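PDB 2RFQ: flavin-dependent monooxygenase, oxygenase subunit HsaA from Rhodococcus sp., which catalyses the FMNH2-dependent ortho-hydroxylation of the secosteroid phenol 3-HSA to the catechol 3,4-DHSA in bacterial cholesterol catabolism. Local coordinates for residues Phe210-Ser214 with Asn215-Pro219; Asp289-Ala292 with Ala293-Leu297; Arg332-Ser335 with Ser336-Leu340. All coordinates share one frame; numbering follows the deposited sequence. Where two conformers were deposited one is given.

Contact 1: Phe210-Ser214 with Asn215-Pro219; sequences FKAMS and NLTAP
Leu216 and Thr217 fold back on Met213 and Ala212 in a Schellman motif that closes the short helix 210-214. Leu216 makes the turn with a positive phi of 55°. Thr217 N donates to Ala212 O at 2.9 Å, and Leu216 N donates to Met213 O at 3.0 Å. The tight turn brings this second donor in above the carbonyl plane. One residue earlier, Asn215 N still bonds to Lys211 O at 2.8 Å as in the helix.

The apolar part is small. Met213, a selenomethionine, lays CG against Ala218 CB at 4.2 Å. Both residues also touch Leu208 of strand 207-209 and Leu98, so this side of the turn faces the protein. The side chain of Met213 lies about 7 Å from that of Tyr120, a probable FMN-binding residue.

The polar side chains meet on the exposed side. Lys211 swings CG opposite its own N (chi1 -167°) and runs obliquely past the Asn215 amide. Its CG comes 3.8 Å from Asn215 ND2. A water joins their ends: it accepts from Lys211 NZ at 2.9 Å and donates to Asn215 OD1 at 2.6 Å.

Contact 2: Asp289-Ala292 with Ala293-Leu297; sequences DIDA and AWRQL
Asp289-Ala292 and Ala293-Leu297 are successive turns of one long helix, 277-309. Four backbone bonds of the i to i+4 kind join them, from Ala293 N to Asp289 O through Gln296 N to Ala292 O. All four are close to straight.

On one side of the helix Asp291 and Arg295 form a salt bridge one turn apart. Arg295 NE donates to Asp291 OD2 at 2.8 Å. It meets the syn side of that oxygen, a little out of the carboxylate plane. The carboxylate and guanidinium planes are 72° apart. NE makes the direct bond, while Arg295 NH2 stays 3.9 Å from Asp291 OD2. The torsions explain the meeting: Asp291 holds CG anti to its backbone N (chi1 177°), while Arg295 runs extended from CG to NE. A water at the guanidinium edge accepts from Arg295 NH2 at 3.1 Å and gives a weak bond to Asp291 OD2. Replacing Arg295 by alanine would probably cost Asp291 OD2 its cationic mate within the helix and leave that water without its NH2 donor.

Asp291 OD2 also accepts from Gln296 NE2 of the second subunit, and Gln296 NE2 returns the bond to Asp291 there. Asp289 forms salt bridges to Arg328 and Arg332 of that subunit. The intrahelical salt bridge thus probably steadies a carboxylate that also takes part in the subunit interface, and the nearby guanidinium is likely to stabilise its negative charge.

Contact 3: Arg332-Ser335 with Ser336-Leu340; sequences RAIS and SIDKL
Ser336 folds its hydroxyl back over the preceding turn of helix 316-344 onto Arg332 O. The OG-to-O distance is 2.7 Å. Ser336 N donates to the same Arg332 O at 3.0 Å. Two bonds from one residue thus grip this oxygen, from opposite faces of its plane. OG is anti to its carbonyl carbon (chi1 -62°), which turns it back to the preceding turn.

Ile334 and Asp338 lie side by side and point the same way. Ile334 CG2 is 4.0 Å from Asp338 OD2. Asp338 OD1 is hydrogen-bonded to His363 NE2, which ties the carboxylate to helix 354-365. On another side Lys339 bends at its last torsion (chi4 56°). This brings Lys339 NZ to 2.8 Å from Ser335 OG, but the angle is poor for a hydrogen bond. Ile337 CG1 rests 3.3 Å from Ala333 O.

These turns belong to the C-terminal helical domain of the acyl-CoA dehydrogenase type. Ala333 and Ile337 pack on helix 233-266, and Ile334 packs on helix 354-365. Ser336 rests on helix 277-309, while Arg332 reaches Asp289 of the second subunit.

How the contacts relate
Contacts 2 and 3 are largely buried and sit in the C-terminal helical domain, on consecutive helices that touch. Gln296 OE1 and Arg332 NH1 are probably hydrogen-bonded at 3.0 Å, and Ile290 packs on Ser336. Both contacts also reach the second subunit. Contact 1 is only partly buried and stands apart: its nearest atoms are about 17 Å from contact 2 and about 23 Å from contact 3. No other chain of the assembly touches it. The chemistry follows the place. Contact 1 ends a short helix beside the sheet and bridges polar side chains through water. Contact 2 adds an intrahelical ion pair to regular turns, whereas contact 3 adds a serine hydroxyl bonded to the backbone.

Contact 1: Phe210-Ser214 with Asn215-Pro219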
# COMPACT_ATOMS: atom_id res chain seq x y z
N PHE A 210 34.82 15.82 -6.07
CA PHE A 210 33.50 16.13 -5.51
C PHE A 210 33.58 16.88 -4.17
O PHE A 210 32.69 17.69 -3.86
CB PHE A 210 32.67 14.87 -5.38
CG PHE A 210 32.19 14.35 -6.69
CD1 PHE A 210 31.09 14.92 -7.33
CD2 PHE A 210 32.87 13.31 -7.32
CE1 PHE A 210 30.63 14.43 -8.56
CE2 PHE A 210 32.43 12.81 -8.55
CZ PHE A 210 31.31 13.38 -9.17
N LYS A 211 34.64 16.64 -3.38
CA LYS A 211 34.84 17.39 -2.13
C LYS A 211 35.07 18.88 -2.40
O LYS A 211 34.55 19.72 -1.66
CB LYS A 211 36.01 16.80 -1.32
CG LYS A 211 36.10 17.30 0.13
CD LYS A 211 34.80 17.01 0.90
CE LYS A 211 34.96 17.23 2.40
NZ LYS A 211 33.61 17.26 3.08
N ALA A 212 35.83 19.21 -3.44
CA ALA A 212 36.07 20.60 -3.84
C ALA A 212 34.76 21.25 -4.23
O ALA A 212 34.51 22.42 -3.93
CB ALA A 212 37.04 20.68 -5.00
N MSE A 213 33.91 20.49 -4.91
CA MSE A 213 32.61 21.00 -5.28
C MSE A 213 31.79 21.33 -4.04
O MSE A 213 31.26 22.45 -3.92
CB MSE A 213 31.87 19.99 -6.16
CG MSE A 213 32.44 19.95 -7.56
SE MSE A 213 31.78 18.39 -8.55
CE MSE A 213 29.83 18.58 -8.21
N SER A 214 31.73 20.39 -3.10
CA SER A 214 30.94 20.55 -1.88
C SER A 214 31.49 21.67 -0.99
O SER A 214 30.75 22.31 -0.25
CB SER A 214 30.86 19.23 -1.12
OG SER A 214 30.34 18.22 -1.95
N ASN A 215 32.81 21.90 -1.08
CA ASN A 215 33.48 22.97 -0.34
C ASN A 215 33.35 24.35 -0.98
O ASN A 215 33.91 25.33 -0.48
CB ASN A 215 34.98 22.65 -0.18
CG ASN A 215 35.26 21.57 0.86
OD1 ASN A 215 34.40 21.23 1.68
ND2 ASN A 215 36.47 21.02 0.82
N LEU A 216 32.62 24.42 -2.10
CA LEU A 216 32.52 25.66 -2.89
C LEU A 216 33.88 26.20 -3.33
O LEU A 216 34.05 27.42 -3.54
CB LEU A 216 31.67 26.72 -2.18
CG LEU A 216 30.20 26.32 -2.00
CD1 LEU A 216 29.52 27.06 -0.83
CD2 LEU A 216 29.41 26.51 -3.30
N THR A 217 34.85 25.30 -3.48
CA THR A 217 36.16 25.65 -3.99
C THR A 217 36.45 25.13 -5.41
O THR A 217 37.58 25.25 -5.88
CB THR A 217 37.32 25.19 -3.06
OG1 THR A 217 37.36 23.76 -2.97
CG2 THR A 217 37.20 25.81 -1.66
N ALA A 218 35.44 24.61 -6.11
CA ALA A 218 35.66 24.16 -7.49
C ALA A 218 36.19 25.35 -8.29
O ALA A 218 35.68 26.47 -8.13
CB ALA A 218 34.37 23.62 -8.12
N PRO A 219 37.23 25.12 -9.12
CA PRO A 219 37.91 26.25 -9.78
C PRO A 219 37.06 27.01 -10.79
O PRO A 219 37.33 28.19 -11.04
CB PRO A 219 39.11 25.58 -10.49
CG PRO A 219 38.73 24.16 -10.64
CD PRO A 219 37.87 23.83 -9.45
O HOH W 1 32.38 19.52 1.77
O HOH W 2 32.16 24.16 -5.70

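Contact 2: Asp289-Ala292 with Ala293-Leu297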
# COMPACT_ATOMS: atom_id res chain seq x y z
N ASP A 289 -0.78 11.90 -7.39
CA ASP A 289 0.55 11.49 -6.90
C ASP A 289 1.68 11.97 -7.81
O ASP A 289 2.76 12.33 -7.33
CB ASP A 289 0.60 9.99 -6.69
CG ASP A 289 -0.32 9.54 -5.56
OD1 ASP A 289 -0.76 10.41 -4.75
OD2 ASP A 289 -0.59 8.32 -5.46
N ILE A 290 1.41 12.01 -9.11
CA ILE A 290 2.37 12.57 -10.07
C ILE A 290 2.54 14.05 -9.76
O ILE A 290 3.68 14.53 -9.67
CB ILE A 290 1.91 12.36 -11.54
CG1 ILE A 290 1.95 10.86 -11.86
CG2 ILE A 290 2.79 13.18 -12.47
CD1 ILE A 290 1.11 10.50 -13.11
N ASP A 291 1.43 14.76 -9.54
CA ASP A 291 1.53 16.18 -9.24
C ASP A 291 2.31 16.40 -7.92
O ASP A 291 3.15 17.32 -7.81
CB ASP A 291 0.13 16.76 -9.10
CG ASP A 291 0.17 18.22 -8.71
OD1 ASP A 291 0.45 19.07 -9.60
OD2 ASP A 291 -0.06 18.53 -7.52
N ALA A 292 2.05 15.57 -6.91
CA ALA A 292 2.77 15.71 -5.64
C ALA A 292 4.28 15.53 -5.85
O ALA A 292 5.10 16.29 -5.30
CB ALA A 292 2.25 14.71 -4.62
N ALA A 293 4.63 14.51 -6.63
CA ALA A 293 6.04 14.24 -6.97
C ALA A 293 6.68 15.48 -7.57
O ALA A 293 7.73 15.90 -7.12
CB ALA A 293 6.13 13.08 -7.94
N TRP A 294 6.04 16.07 -8.57
CA TRP A 294 6.58 17.27 -9.21
C TRP A 294 6.65 18.47 -8.26
O TRP A 294 7.64 19.18 -8.23
CB TRP A 294 5.78 17.61 -10.46
CG TRP A 294 6.34 18.83 -11.14
CD1 TRP A 294 5.77 20.08 -11.20
CD2 TRP A 294 7.62 18.94 -11.77
NE1 TRP A 294 6.61 20.96 -11.86
CE2 TRP A 294 7.75 20.29 -12.22
CE3 TRP A 294 8.68 18.03 -12.01
CZ2 TRP A 294 8.89 20.75 -12.91
CZ3 TRP A 294 9.82 18.50 -12.71
CH2 TRP A 294 9.90 19.85 -13.13
N ARG A 295 5.59 18.69 -7.47
CA ARG A 295 5.59 19.82 -6.52
C ARG A 295 6.76 19.74 -5.57
O ARG A 295 7.44 20.74 -5.35
CB ARG A 295 4.30 19.84 -5.73
CG ARG A 295 3.12 20.44 -6.51
CD ARG A 295 1.93 20.54 -5.58
NE ARG A 295 0.69 20.89 -6.28
CZ ARG A 295 0.31 22.14 -6.54
NH1 ARG A 295 1.04 23.18 -6.13
NH2 ARG A 295 -0.81 22.37 -7.21
N GLN A 296 7.03 18.54 -5.04
CA GLN A 296 8.18 18.41 -4.12
C GLN A 296 9.52 18.48 -4.84
O GLN A 296 10.46 19.18 -4.39
CB GLN A 296 8.08 17.10 -3.34
CG GLN A 296 6.84 17.11 -2.45
CD GLN A 296 6.79 15.95 -1.49
OE1 GLN A 296 6.85 14.78 -1.91
NE2 GLN A 296 6.69 16.25 -0.19
N LEU A 297 9.63 17.77 -5.97
CA LEU A 297 10.89 17.73 -6.69
C LEU A 297 11.31 19.12 -7.17
O LEU A 297 12.45 19.54 -6.96
CB LEU A 297 10.80 16.75 -7.87
CG LEU A 297 12.14 16.42 -8.52
CD1 LEU A 297 12.97 15.46 -7.62
CD2 LEU A 297 11.88 15.78 -9.85
O HOH W 3 -2.96 20.33 -7.96

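Contact 3: Arg332-Ser335 with Ser336-Leu340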
# COMPACT_ATOMS: atom_id res chain seq x y z
N ARG A 332 6.64 7.73 -6.42
CA ARG A 332 5.27 8.15 -6.73
C ARG A 332 4.99 8.03 -8.24
O ARG A 332 3.91 7.61 -8.66
CB ARG A 332 5.04 9.60 -6.31
CG ARG A 332 5.10 9.85 -4.78
CD ARG A 332 4.61 11.26 -4.48
NE ARG A 332 5.28 11.82 -3.29
CZ ARG A 332 4.89 11.63 -2.03
NH1 ARG A 332 5.58 12.20 -1.03
NH2 ARG A 332 3.86 10.85 -1.74
N ALA A 333 5.97 8.43 -9.04
CA ALA A 333 5.84 8.37 -10.50
C ALA A 333 5.64 6.92 -10.96
O ALA A 333 4.73 6.63 -11.75
CB ALA A 333 7.03 9.02 -11.17
N ILE A 334 6.47 6.02 -10.46
CA ILE A 334 6.37 4.60 -10.86
C ILE A 334 5.06 3.98 -10.35
O ILE A 334 4.39 3.26 -11.09
CB ILE A 334 7.59 3.82 -10.38
CG1 ILE A 334 8.83 4.37 -11.12
CG2 ILE A 334 7.43 2.34 -10.69
CD1 ILE A 334 10.16 3.95 -10.51
N SER A 335 4.71 4.23 -9.09
CA SER A 335 3.43 3.72 -8.56
C SER A 335 2.25 4.17 -9.41
O SER A 335 1.32 3.40 -9.68
CB SER A 335 3.27 4.17 -7.12
OG SER A 335 2.03 3.75 -6.56
N SER A 336 2.29 5.43 -9.86
CA SER A 336 1.22 5.99 -10.67
C SER A 336 1.17 5.35 -12.05
O SER A 336 0.08 5.00 -12.54
CB SER A 336 1.43 7.49 -10.76
OG SER A 336 1.33 8.03 -9.43
N ILE A 337 2.33 5.16 -12.68
CA ILE A 337 2.37 4.49 -14.00
C ILE A 337 1.83 3.06 -13.82
O ILE A 337 1.03 2.56 -14.65
CB ILE A 337 3.79 4.45 -14.59
CG1 ILE A 337 4.22 5.88 -14.93
CG2 ILE A 337 3.82 3.57 -15.87
CD1 ILE A 337 5.69 6.01 -15.15
N ASP A 338 2.25 2.40 -12.75
CA ASP A 338 1.78 1.04 -12.47
C ASP A 338 0.25 0.98 -12.39
O ASP A 338 -0.38 0.07 -12.99
CB ASP A 338 2.40 0.50 -11.18
CG ASP A 338 3.86 0.10 -11.37
OD1 ASP A 338 4.37 0.20 -12.50
OD2 ASP A 338 4.51 -0.31 -10.38
N LYS A 339 -0.35 1.95 -11.68
CA LYS A 339 -1.80 2.01 -11.54
C LYS A 339 -2.44 2.13 -12.91
O LYS A 339 -3.43 1.45 -13.19
CB LYS A 339 -2.24 3.20 -10.67
CG LYS A 339 -1.91 3.09 -9.20
CD LYS A 339 -2.45 4.35 -8.47
CE LYS A 339 -2.19 4.29 -6.96
NZ LYS A 339 -0.72 4.09 -6.60
N LEU A 340 -1.88 3.00 -13.76
CA LEU A 340 -2.49 3.27 -15.07
C LEU A 340 -2.36 2.05 -15.99
O LEU A 340 -3.33 1.65 -16.68
CB LEU A 340 -1.88 4.50 -15.75
CG LEU A 340 -2.03 5.78 -14.92
CD1 LEU A 340 -1.19 6.93 -15.50
CD2 LEU A 340 -3.48 6.17 -14.86